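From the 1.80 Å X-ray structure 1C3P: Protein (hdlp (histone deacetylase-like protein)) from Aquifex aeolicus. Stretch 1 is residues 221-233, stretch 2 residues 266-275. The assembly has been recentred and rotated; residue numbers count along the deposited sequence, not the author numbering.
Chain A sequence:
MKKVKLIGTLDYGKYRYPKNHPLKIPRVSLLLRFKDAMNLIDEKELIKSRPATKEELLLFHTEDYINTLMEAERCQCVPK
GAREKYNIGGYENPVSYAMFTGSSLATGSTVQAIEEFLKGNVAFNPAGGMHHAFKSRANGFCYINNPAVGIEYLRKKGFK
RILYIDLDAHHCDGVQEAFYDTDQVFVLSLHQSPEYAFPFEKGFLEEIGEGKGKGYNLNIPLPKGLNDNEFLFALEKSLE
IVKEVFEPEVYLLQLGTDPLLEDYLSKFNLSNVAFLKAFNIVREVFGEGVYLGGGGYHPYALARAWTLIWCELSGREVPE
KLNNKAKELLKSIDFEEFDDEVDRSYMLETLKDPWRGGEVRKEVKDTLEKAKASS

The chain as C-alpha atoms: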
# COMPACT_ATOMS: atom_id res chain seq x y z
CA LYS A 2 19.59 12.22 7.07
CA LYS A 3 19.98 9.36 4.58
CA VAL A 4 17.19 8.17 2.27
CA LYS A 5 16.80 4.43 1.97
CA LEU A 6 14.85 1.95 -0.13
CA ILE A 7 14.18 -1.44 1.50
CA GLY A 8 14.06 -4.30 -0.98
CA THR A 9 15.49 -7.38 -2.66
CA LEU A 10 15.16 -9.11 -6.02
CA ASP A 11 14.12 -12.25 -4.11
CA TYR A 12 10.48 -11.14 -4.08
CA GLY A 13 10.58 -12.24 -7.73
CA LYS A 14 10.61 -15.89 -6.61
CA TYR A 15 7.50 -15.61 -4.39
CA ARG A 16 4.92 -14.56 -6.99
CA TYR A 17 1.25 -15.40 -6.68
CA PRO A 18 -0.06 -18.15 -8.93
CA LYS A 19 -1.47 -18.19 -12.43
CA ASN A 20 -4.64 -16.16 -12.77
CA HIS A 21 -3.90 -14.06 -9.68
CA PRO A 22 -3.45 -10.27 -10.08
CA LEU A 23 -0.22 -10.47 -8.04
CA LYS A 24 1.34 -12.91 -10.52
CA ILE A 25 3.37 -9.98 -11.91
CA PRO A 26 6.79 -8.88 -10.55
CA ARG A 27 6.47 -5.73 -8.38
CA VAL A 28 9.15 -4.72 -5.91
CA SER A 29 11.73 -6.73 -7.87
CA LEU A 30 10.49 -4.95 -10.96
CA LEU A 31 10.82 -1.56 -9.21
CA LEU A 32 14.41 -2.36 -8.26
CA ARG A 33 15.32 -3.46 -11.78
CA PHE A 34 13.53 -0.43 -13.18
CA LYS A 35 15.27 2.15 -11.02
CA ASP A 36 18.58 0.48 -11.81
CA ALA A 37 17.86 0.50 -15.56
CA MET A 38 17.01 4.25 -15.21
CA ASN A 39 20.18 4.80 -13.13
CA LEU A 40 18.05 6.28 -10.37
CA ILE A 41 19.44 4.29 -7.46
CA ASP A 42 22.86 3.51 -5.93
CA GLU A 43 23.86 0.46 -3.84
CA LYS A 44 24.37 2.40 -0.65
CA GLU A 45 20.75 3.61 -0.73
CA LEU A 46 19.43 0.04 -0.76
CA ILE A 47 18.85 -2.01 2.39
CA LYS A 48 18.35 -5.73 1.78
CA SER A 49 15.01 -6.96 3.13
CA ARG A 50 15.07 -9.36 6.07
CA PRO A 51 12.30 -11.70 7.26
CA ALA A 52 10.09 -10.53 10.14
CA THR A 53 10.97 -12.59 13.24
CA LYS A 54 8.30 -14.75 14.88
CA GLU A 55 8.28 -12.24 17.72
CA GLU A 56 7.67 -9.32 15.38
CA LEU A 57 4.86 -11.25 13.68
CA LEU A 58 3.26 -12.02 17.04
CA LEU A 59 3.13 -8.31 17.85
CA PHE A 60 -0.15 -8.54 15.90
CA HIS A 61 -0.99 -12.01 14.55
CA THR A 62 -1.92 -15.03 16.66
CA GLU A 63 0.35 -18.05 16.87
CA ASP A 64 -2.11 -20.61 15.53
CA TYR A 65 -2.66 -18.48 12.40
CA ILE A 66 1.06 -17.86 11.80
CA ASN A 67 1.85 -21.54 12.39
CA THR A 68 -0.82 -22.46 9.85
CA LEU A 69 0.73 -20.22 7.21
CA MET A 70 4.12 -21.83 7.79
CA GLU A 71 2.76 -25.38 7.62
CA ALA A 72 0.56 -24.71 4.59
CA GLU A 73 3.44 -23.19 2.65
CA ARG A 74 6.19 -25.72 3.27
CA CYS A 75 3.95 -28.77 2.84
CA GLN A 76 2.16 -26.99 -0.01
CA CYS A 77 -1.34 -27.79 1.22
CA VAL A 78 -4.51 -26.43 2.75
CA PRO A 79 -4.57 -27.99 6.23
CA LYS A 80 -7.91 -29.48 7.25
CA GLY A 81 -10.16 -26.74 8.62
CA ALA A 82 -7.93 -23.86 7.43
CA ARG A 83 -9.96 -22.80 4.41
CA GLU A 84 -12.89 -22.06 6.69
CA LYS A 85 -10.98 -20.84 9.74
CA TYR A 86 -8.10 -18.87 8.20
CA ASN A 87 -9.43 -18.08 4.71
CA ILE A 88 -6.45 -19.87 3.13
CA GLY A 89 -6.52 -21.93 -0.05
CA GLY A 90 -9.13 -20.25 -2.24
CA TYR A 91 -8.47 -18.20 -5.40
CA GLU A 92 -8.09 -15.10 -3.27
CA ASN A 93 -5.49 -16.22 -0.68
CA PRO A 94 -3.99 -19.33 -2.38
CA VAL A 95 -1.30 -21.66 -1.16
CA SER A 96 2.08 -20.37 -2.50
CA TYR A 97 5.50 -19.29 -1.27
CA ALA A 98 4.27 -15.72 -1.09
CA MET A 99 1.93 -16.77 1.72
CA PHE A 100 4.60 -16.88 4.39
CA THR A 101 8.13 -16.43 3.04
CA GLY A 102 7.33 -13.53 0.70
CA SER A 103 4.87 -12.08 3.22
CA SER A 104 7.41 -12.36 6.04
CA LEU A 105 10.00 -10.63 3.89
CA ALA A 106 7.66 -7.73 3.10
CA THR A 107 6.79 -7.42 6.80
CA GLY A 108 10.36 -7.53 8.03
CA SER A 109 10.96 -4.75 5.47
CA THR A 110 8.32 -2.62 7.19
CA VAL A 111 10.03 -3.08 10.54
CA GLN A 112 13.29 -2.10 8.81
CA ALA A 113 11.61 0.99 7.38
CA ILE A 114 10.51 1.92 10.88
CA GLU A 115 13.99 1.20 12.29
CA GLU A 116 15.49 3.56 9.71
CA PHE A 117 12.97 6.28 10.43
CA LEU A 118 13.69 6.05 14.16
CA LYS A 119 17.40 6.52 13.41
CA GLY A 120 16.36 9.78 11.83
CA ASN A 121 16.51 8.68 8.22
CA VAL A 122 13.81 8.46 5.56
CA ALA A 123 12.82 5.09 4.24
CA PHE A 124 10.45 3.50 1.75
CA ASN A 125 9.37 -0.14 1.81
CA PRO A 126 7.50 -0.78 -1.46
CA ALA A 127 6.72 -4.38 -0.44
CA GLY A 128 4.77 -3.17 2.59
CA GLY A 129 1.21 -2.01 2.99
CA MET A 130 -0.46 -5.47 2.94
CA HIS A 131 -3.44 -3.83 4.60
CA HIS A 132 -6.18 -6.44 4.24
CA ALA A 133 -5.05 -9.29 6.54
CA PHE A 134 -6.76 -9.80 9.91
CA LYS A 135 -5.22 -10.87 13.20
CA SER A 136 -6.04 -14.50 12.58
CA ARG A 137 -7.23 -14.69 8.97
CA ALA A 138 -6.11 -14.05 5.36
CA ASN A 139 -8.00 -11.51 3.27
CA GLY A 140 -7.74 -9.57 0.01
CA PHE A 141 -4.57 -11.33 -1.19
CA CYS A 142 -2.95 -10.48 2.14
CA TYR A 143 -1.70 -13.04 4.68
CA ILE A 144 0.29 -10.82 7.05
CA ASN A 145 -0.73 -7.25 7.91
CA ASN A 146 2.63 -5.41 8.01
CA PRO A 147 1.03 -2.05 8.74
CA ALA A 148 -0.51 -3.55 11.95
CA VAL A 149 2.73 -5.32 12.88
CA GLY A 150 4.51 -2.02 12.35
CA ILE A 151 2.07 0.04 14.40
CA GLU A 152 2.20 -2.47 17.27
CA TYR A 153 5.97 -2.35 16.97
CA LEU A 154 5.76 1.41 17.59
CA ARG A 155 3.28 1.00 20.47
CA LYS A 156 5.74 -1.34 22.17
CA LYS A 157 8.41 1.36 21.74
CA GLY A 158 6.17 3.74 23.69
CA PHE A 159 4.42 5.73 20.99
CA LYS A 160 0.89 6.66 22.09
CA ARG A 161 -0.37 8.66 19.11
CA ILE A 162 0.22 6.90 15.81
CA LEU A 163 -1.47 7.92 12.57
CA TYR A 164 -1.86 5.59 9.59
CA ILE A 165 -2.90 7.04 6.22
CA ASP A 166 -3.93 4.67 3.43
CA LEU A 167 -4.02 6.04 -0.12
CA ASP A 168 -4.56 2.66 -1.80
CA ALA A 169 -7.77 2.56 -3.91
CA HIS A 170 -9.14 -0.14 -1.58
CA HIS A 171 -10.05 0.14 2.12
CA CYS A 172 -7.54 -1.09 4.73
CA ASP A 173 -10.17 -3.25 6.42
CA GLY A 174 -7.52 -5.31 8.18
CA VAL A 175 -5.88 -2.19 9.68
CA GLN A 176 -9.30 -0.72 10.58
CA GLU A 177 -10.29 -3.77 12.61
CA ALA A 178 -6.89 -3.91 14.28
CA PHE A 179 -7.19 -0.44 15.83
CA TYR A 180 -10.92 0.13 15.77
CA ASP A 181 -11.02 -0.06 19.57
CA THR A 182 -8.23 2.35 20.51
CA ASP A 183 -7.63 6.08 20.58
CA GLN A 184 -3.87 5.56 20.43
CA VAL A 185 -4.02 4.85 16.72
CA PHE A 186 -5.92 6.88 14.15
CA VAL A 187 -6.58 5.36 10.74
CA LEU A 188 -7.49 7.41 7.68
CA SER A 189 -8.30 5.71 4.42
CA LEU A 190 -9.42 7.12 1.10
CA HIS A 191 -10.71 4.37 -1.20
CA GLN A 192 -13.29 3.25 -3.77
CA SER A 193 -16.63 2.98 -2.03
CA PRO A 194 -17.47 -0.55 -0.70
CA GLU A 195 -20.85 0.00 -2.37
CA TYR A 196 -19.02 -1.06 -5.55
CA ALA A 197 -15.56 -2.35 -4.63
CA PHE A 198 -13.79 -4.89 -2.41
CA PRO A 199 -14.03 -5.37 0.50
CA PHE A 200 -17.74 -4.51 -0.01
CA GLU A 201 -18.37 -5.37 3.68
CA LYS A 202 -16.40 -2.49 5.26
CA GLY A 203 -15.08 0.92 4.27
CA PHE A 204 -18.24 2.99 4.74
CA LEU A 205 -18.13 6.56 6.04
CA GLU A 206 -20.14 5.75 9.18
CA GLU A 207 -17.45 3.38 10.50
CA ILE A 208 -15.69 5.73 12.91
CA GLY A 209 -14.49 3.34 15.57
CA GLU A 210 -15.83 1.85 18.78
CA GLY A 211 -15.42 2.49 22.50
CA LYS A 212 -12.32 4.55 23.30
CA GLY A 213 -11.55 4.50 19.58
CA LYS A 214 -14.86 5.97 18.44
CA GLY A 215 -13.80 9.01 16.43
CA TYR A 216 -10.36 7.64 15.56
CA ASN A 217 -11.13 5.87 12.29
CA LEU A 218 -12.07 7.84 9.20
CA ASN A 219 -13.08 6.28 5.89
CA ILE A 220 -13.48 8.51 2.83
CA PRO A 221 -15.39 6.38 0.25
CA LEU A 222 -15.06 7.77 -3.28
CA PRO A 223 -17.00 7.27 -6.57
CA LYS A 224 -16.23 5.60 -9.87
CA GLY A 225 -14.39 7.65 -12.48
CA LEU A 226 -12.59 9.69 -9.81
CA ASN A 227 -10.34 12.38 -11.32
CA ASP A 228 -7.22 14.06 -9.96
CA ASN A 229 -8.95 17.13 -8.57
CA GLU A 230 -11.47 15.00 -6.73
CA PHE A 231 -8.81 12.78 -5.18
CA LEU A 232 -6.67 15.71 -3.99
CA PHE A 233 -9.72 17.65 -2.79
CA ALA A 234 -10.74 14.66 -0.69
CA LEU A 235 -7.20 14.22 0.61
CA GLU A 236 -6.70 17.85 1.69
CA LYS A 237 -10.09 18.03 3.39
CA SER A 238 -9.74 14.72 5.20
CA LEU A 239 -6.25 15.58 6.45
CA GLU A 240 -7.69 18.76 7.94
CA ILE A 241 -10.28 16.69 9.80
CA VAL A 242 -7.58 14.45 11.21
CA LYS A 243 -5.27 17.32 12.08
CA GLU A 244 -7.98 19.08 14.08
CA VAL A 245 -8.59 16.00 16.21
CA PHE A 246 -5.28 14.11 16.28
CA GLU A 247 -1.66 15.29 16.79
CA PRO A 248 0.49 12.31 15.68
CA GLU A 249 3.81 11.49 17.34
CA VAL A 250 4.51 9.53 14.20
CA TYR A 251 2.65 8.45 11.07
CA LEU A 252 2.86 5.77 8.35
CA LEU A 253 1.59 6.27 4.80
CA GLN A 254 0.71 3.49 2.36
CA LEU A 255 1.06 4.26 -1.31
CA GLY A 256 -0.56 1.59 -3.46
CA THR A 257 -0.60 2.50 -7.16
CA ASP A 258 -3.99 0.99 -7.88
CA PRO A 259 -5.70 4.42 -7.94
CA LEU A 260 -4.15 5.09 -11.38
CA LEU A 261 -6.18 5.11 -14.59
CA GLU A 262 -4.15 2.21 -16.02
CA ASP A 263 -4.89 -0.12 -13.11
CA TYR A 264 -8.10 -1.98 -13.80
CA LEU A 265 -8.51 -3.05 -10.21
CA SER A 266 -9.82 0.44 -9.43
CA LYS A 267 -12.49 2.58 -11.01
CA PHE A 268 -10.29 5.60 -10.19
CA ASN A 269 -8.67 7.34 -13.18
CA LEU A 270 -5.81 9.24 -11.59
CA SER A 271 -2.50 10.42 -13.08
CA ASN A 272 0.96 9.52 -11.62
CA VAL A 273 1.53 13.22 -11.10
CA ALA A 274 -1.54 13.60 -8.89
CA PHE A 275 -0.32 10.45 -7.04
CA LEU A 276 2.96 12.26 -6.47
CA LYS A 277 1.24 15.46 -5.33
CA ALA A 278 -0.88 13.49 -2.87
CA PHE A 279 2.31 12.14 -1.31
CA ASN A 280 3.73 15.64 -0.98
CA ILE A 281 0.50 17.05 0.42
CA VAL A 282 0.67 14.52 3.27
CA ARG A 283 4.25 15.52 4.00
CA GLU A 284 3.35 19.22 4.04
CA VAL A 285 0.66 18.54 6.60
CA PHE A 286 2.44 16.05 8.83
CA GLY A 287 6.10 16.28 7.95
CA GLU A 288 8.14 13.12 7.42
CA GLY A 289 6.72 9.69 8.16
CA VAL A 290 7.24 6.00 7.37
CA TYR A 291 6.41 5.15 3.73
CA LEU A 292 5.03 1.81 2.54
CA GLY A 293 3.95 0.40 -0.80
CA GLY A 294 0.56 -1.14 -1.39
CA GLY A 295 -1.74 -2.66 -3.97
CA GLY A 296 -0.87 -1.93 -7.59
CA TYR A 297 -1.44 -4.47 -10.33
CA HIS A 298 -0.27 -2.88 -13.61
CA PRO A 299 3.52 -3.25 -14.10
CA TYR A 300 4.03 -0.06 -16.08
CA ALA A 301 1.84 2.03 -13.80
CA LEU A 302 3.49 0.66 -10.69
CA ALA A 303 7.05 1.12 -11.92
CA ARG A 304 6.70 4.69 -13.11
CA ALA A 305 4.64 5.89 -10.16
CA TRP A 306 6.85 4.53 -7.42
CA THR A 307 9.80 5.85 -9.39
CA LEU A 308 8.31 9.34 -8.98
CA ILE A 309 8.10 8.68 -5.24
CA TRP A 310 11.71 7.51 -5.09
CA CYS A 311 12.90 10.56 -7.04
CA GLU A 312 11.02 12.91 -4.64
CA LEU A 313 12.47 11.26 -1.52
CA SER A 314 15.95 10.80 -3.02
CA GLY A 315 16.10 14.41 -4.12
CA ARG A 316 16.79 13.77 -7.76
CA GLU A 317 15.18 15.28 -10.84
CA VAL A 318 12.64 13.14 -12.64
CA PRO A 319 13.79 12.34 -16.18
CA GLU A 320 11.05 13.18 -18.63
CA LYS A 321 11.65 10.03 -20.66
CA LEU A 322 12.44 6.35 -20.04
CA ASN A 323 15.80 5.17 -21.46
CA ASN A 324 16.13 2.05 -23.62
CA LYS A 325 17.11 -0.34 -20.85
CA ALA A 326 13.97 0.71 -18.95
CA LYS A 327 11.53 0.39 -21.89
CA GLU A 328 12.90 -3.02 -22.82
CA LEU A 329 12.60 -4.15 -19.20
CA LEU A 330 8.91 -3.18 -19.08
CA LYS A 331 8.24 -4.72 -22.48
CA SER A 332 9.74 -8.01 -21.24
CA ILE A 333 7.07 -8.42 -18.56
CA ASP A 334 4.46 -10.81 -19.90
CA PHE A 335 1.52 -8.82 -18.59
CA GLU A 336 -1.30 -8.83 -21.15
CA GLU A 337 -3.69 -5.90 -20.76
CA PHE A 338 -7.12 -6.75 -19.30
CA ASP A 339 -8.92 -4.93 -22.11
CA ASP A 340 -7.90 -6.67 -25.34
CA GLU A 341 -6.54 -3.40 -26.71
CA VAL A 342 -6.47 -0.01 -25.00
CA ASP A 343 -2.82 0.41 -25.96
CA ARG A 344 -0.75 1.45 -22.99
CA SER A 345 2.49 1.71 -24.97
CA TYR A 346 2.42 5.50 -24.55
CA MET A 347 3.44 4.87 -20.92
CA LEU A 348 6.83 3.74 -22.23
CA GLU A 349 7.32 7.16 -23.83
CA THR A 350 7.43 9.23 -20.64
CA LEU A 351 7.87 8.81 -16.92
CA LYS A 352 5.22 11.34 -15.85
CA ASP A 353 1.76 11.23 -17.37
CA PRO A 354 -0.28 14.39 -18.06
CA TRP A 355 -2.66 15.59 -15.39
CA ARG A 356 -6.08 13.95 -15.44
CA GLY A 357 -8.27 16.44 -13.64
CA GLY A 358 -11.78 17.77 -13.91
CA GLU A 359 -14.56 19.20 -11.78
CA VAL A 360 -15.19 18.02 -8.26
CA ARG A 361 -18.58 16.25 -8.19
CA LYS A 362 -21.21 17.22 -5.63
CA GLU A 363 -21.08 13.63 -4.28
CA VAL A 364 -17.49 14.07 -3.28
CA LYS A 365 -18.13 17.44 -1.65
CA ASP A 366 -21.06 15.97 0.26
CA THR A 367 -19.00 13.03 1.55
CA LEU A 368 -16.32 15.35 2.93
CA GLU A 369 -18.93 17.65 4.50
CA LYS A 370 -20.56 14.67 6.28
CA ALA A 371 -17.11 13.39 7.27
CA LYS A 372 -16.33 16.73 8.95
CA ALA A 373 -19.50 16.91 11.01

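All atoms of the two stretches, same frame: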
# COMPACT_ATOMS: atom_id res chain seq x y z
N PRO A 221 -15.03 7.19 1.42
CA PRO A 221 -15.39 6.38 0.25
C PRO A 221 -15.58 7.31 -0.94
O PRO A 221 -16.25 8.32 -0.82
CB PRO A 221 -16.72 5.72 0.68
CG PRO A 221 -16.81 6.01 2.19
CD PRO A 221 -16.22 7.37 2.27
N LEU A 222 -14.99 6.95 -2.08
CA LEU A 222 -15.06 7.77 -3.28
C LEU A 222 -15.68 7.04 -4.48
O LEU A 222 -15.59 5.82 -4.59
CB LEU A 222 -13.66 8.27 -3.62
CG LEU A 222 -13.14 9.16 -2.48
CD1 LEU A 222 -11.65 9.44 -2.66
CD2 LEU A 222 -13.94 10.44 -2.45
N PRO A 223 -16.32 7.80 -5.38
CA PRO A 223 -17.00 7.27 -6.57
C PRO A 223 -16.18 6.80 -7.76
O PRO A 223 -14.99 7.08 -7.87
CB PRO A 223 -17.92 8.43 -6.97
CG PRO A 223 -17.02 9.61 -6.70
CD PRO A 223 -16.52 9.26 -5.29
N LYS A 224 -16.85 6.08 -8.64
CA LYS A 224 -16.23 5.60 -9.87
C LYS A 224 -15.85 6.79 -10.76
O LYS A 224 -16.50 7.85 -10.73
CB LYS A 224 -17.23 4.73 -10.64
CG LYS A 224 -17.76 3.53 -9.86
CD LYS A 224 -18.79 2.75 -10.70
CE LYS A 224 -19.40 1.60 -9.89
NZ LYS A 224 -20.39 0.81 -10.68
N GLY A 225 -14.82 6.60 -11.58
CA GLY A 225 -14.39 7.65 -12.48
C GLY A 225 -13.72 8.82 -11.80
O GLY A 225 -13.62 9.90 -12.38
N LEU A 226 -13.23 8.62 -10.58
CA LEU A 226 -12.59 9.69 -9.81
C LEU A 226 -11.45 10.36 -10.60
O LEU A 226 -10.61 9.67 -11.16
CB LEU A 226 -11.99 9.12 -8.53
CG LEU A 226 -11.63 10.18 -7.49
CD1 LEU A 226 -12.94 10.66 -6.86
CD2 LEU A 226 -10.72 9.60 -6.40
N ASN A 227 -11.42 11.69 -10.62
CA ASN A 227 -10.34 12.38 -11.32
C ASN A 227 -9.35 12.95 -10.32
O ASN A 227 -9.57 12.89 -9.11
CB ASN A 227 -10.86 13.47 -12.28
CG ASN A 227 -11.59 14.60 -11.57
OD1 ASN A 227 -11.10 15.15 -10.58
ND2 ASN A 227 -12.76 14.96 -12.09
N ASP A 228 -8.26 13.52 -10.83
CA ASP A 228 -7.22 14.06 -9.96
C ASP A 228 -7.66 15.12 -8.98
O ASP A 228 -7.23 15.12 -7.83
CB ASP A 228 -6.05 14.62 -10.80
CG ASP A 228 -5.28 13.54 -11.51
OD1 ASP A 228 -5.43 12.36 -11.12
OD2 ASP A 228 -4.51 13.88 -12.44
N ASN A 229 -8.49 16.06 -9.44
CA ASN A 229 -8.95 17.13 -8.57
C ASN A 229 -9.81 16.59 -7.45
O ASN A 229 -9.71 17.05 -6.30
CB ASN A 229 -9.71 18.15 -9.41
CG ASN A 229 -8.79 18.95 -10.30
OD1 ASN A 229 -8.04 19.79 -9.82
ND2 ASN A 229 -8.80 18.65 -11.60
N GLU A 230 -10.62 15.58 -7.76
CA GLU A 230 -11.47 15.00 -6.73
C GLU A 230 -10.65 14.25 -5.69
O GLU A 230 -10.92 14.35 -4.49
CB GLU A 230 -12.49 14.06 -7.38
CG GLU A 230 -13.40 14.79 -8.37
CD GLU A 230 -14.38 13.84 -9.03
OE1 GLU A 230 -13.95 12.75 -9.43
OE2 GLU A 230 -15.56 14.21 -9.18
N PHE A 231 -9.64 13.51 -6.13
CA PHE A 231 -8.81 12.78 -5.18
C PHE A 231 -8.09 13.76 -4.25
O PHE A 231 -8.16 13.64 -3.02
CB PHE A 231 -7.77 11.92 -5.93
CG PHE A 231 -6.98 11.01 -5.03
CD1 PHE A 231 -7.59 9.93 -4.38
CD2 PHE A 231 -5.62 11.21 -4.83
CE1 PHE A 231 -6.86 9.08 -3.56
CE2 PHE A 231 -4.88 10.36 -4.01
CZ PHE A 231 -5.51 9.29 -3.37
N LEU A 232 -7.40 14.75 -4.82
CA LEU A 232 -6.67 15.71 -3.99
C LEU A 232 -7.57 16.56 -3.11
O LEU A 232 -7.20 16.90 -2.00
CB LEU A 232 -5.79 16.60 -4.87
CG LEU A 232 -4.73 15.81 -5.65
CD1 LEU A 232 -4.07 16.75 -6.66
CD2 LEU A 232 -3.69 15.18 -4.73
N PHE A 233 -8.76 16.91 -3.60
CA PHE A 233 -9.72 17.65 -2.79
C PHE A 233 -10.03 16.84 -1.54
O PHE A 233 -9.99 17.33 -0.41
CB PHE A 233 -11.03 17.84 -3.57
CG PHE A 233 -12.17 18.37 -2.74
CD1 PHE A 233 -12.34 19.75 -2.58
CD2 PHE A 233 -13.09 17.51 -2.17
CE1 PHE A 233 -13.43 20.25 -1.86
CE2 PHE A 233 -14.19 17.99 -1.44
CZ PHE A 233 -14.36 19.37 -1.29
N SER A 266 -9.14 -0.70 -10.05
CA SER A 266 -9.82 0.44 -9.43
C SER A 266 -10.61 1.17 -10.49
O SER A 266 -10.23 1.18 -11.67
CB SER A 266 -8.86 1.45 -8.78
OG SER A 266 -8.38 2.38 -9.74
N LYS A 267 -11.70 1.80 -10.08
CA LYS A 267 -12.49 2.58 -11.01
C LYS A 267 -12.02 4.04 -10.94
O LYS A 267 -12.69 4.94 -11.44
CB LYS A 267 -13.97 2.48 -10.67
CG LYS A 267 -14.49 1.06 -10.74
CD LYS A 267 -14.23 0.44 -12.09
CE LYS A 267 -14.75 -0.98 -12.13
NZ LYS A 267 -14.37 -1.66 -13.39
N PHE A 268 -10.87 4.26 -10.30
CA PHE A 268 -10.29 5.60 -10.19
C PHE A 268 -9.45 5.82 -11.46
O PHE A 268 -8.84 4.88 -11.97
CB PHE A 268 -9.36 5.71 -8.97
CG PHE A 268 -10.07 5.77 -7.63
CD1 PHE A 268 -9.31 5.88 -6.45
CD2 PHE A 268 -11.46 5.75 -7.54
CE1 PHE A 268 -9.94 5.97 -5.20
CE2 PHE A 268 -12.09 5.84 -6.28
CZ PHE A 268 -11.34 5.95 -5.12
N ASN A 269 -9.43 7.04 -11.97
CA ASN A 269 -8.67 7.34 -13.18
C ASN A 269 -7.64 8.43 -12.92
O ASN A 269 -7.59 9.43 -13.63
CB ASN A 269 -9.59 7.81 -14.30
CG ASN A 269 -10.66 6.79 -14.65
OD1 ASN A 269 -10.38 5.59 -14.72
ND2 ASN A 269 -11.88 7.26 -14.88
N LEU A 270 -6.80 8.23 -11.92
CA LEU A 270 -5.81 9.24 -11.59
C LEU A 270 -4.54 9.19 -12.45
O LEU A 270 -4.27 8.19 -13.13
CB LEU A 270 -5.40 9.10 -10.13
CG LEU A 270 -6.50 9.06 -9.05
CD1 LEU A 270 -5.80 9.23 -7.71
CD2 LEU A 270 -7.53 10.18 -9.26
N SER A 271 -3.78 10.28 -12.39
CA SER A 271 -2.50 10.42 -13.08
C SER A 271 -1.39 10.17 -12.05
O SER A 271 -1.63 10.34 -10.85
CB SER A 271 -2.33 11.85 -13.61
OG SER A 271 -2.15 12.77 -12.54
N ASN A 272 -0.19 9.78 -12.51
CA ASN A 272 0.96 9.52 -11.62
C ASN A 272 1.37 10.81 -10.94
O ASN A 272 1.94 10.79 -9.85
CB ASN A 272 2.24 9.12 -12.36
CG ASN A 272 2.16 7.79 -13.02
OD1 ASN A 272 3.05 7.45 -13.81
ND2 ASN A 272 1.12 7.02 -12.72
N VAL A 273 1.16 11.92 -11.64
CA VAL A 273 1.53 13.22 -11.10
C VAL A 273 0.62 13.65 -9.95
O VAL A 273 1.07 14.31 -9.02
CB VAL A 273 1.55 14.28 -12.21
CG1 VAL A 273 1.78 15.66 -11.62
CG2 VAL A 273 2.71 13.96 -13.16
N ALA A 274 -0.65 13.27 -9.99
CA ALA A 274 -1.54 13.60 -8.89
C ALA A 274 -1.16 12.67 -7.72
O ALA A 274 -1.25 13.06 -6.55
CB ALA A 274 -3.00 13.40 -9.30
N PHE A 275 -0.74 11.44 -8.05
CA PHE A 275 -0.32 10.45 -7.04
C PHE A 275 0.86 11.05 -6.28
O PHE A 275 0.93 10.99 -5.04
CB PHE A 275 0.10 9.16 -7.76
CG PHE A 275 0.67 8.10 -6.86
CD1 PHE A 275 -0.13 7.39 -5.97
CD2 PHE A 275 2.02 7.78 -6.94
CE1 PHE A 275 0.41 6.37 -5.19
CE2 PHE A 275 2.57 6.77 -6.16
CZ PHE A 275 1.76 6.06 -5.28

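The two stretches lie side by side for a short run and bury 665 Å² between them. Lys-224 lies nearest Lys-267, Leu-226 nearest Phe-268, and Asp-228 nearest Leu-270. Two backbone hydrogen bonds set this register. Gly-225 N donates to Lys-267 O at 2.7 Å, and Asn-269 N donates to Leu-226 O at 3.0 Å.

The first of these bonds comes from a type II beta turn, Pro-223 to Leu-226. Gly-225 sits in the turn with phi 71° and psi 19°, a positive phi that by itself favours glycine. Its CA lies close to the side chain of Asn-269.

Leu-226 and Phe-268 form one apolar centre. The CA-to-CB bond of Leu-226 points toward the other stretch. With chi1 t and chi2 p, its CD2 sits over one face of the Phe-268 ring, 3.8 Å from the ring centroid and 4° off the normal. This is a nearly ideal CH-pi contact. The CB of Leu-226 also touches Phe-268 CD2 at 3.6 Å. Phe-268 itself leaves its backbone sideways. Its chi1 of -74° (m) carries the ring nearer to stretch 1, where CZ meets Leu-222 CB at 3.6 Å. Pro-223 O approaches Phe-268 CE2 at 3.5 Å, obliquely to the ring. Within stretch 2, Phe-268 N donates to Ser-266 OG at 3.2 Å.

Leu-270 is the second apolar centre. It too starts sideways, and the m, t rotamer brings its end nearer. CD1 lies over one face of the Phe-231 ring, 3.7 Å from the centroid and 22° off the normal. CD2 turns to the loop, 3.4 Å from Asn-227 O and 4.3 Å from Leu-226 CD2. The CA-to-CB bond of Phe-231 points toward stretch 2, and chi1 t with chi2 68° turns a ring face to Leu-270 CD1.

Asp-228 provides the polar link. Its CA-to-CB bond points sideways, but chi1 m brings the carboxylate to the start of the other helix. Ser-271 N donates to Asp-228 OD1 at 2.9 Å, and Ser-271 OG donates to Asp-228 OD2 at 2.6 Å. Both carboxylate oxygens therefore bind one residue. The group is buried, and OD2 has a further hydrogen bond elsewhere in the structure. The CB of Ala-274 packs against Asp-228 CG at 3.2 Å.

Ser-271 is also the N-cap of its helix. Its chi1 of 69° (p) lets OG accept from Ala-274 N at 3.0 Å while donating to Asp-228. Asn-227 caps the helix of stretch 1 with chi1 also p. Its OD1 accepts from Glu-230 N at 2.9 Å, and Glu-230 OE1 accepts from Asn-227 N at 3.0 Å in return. The CA-to-CB bond of Asn-227 points away from stretch 2, and the reciprocal pair lies within stretch 1.

At the exposed margin, Lys-224 CB and Lys-267 CB approach to 4.0 Å. The ends of both lysines lead away from the contact, so their meeting involves the base of each side chain.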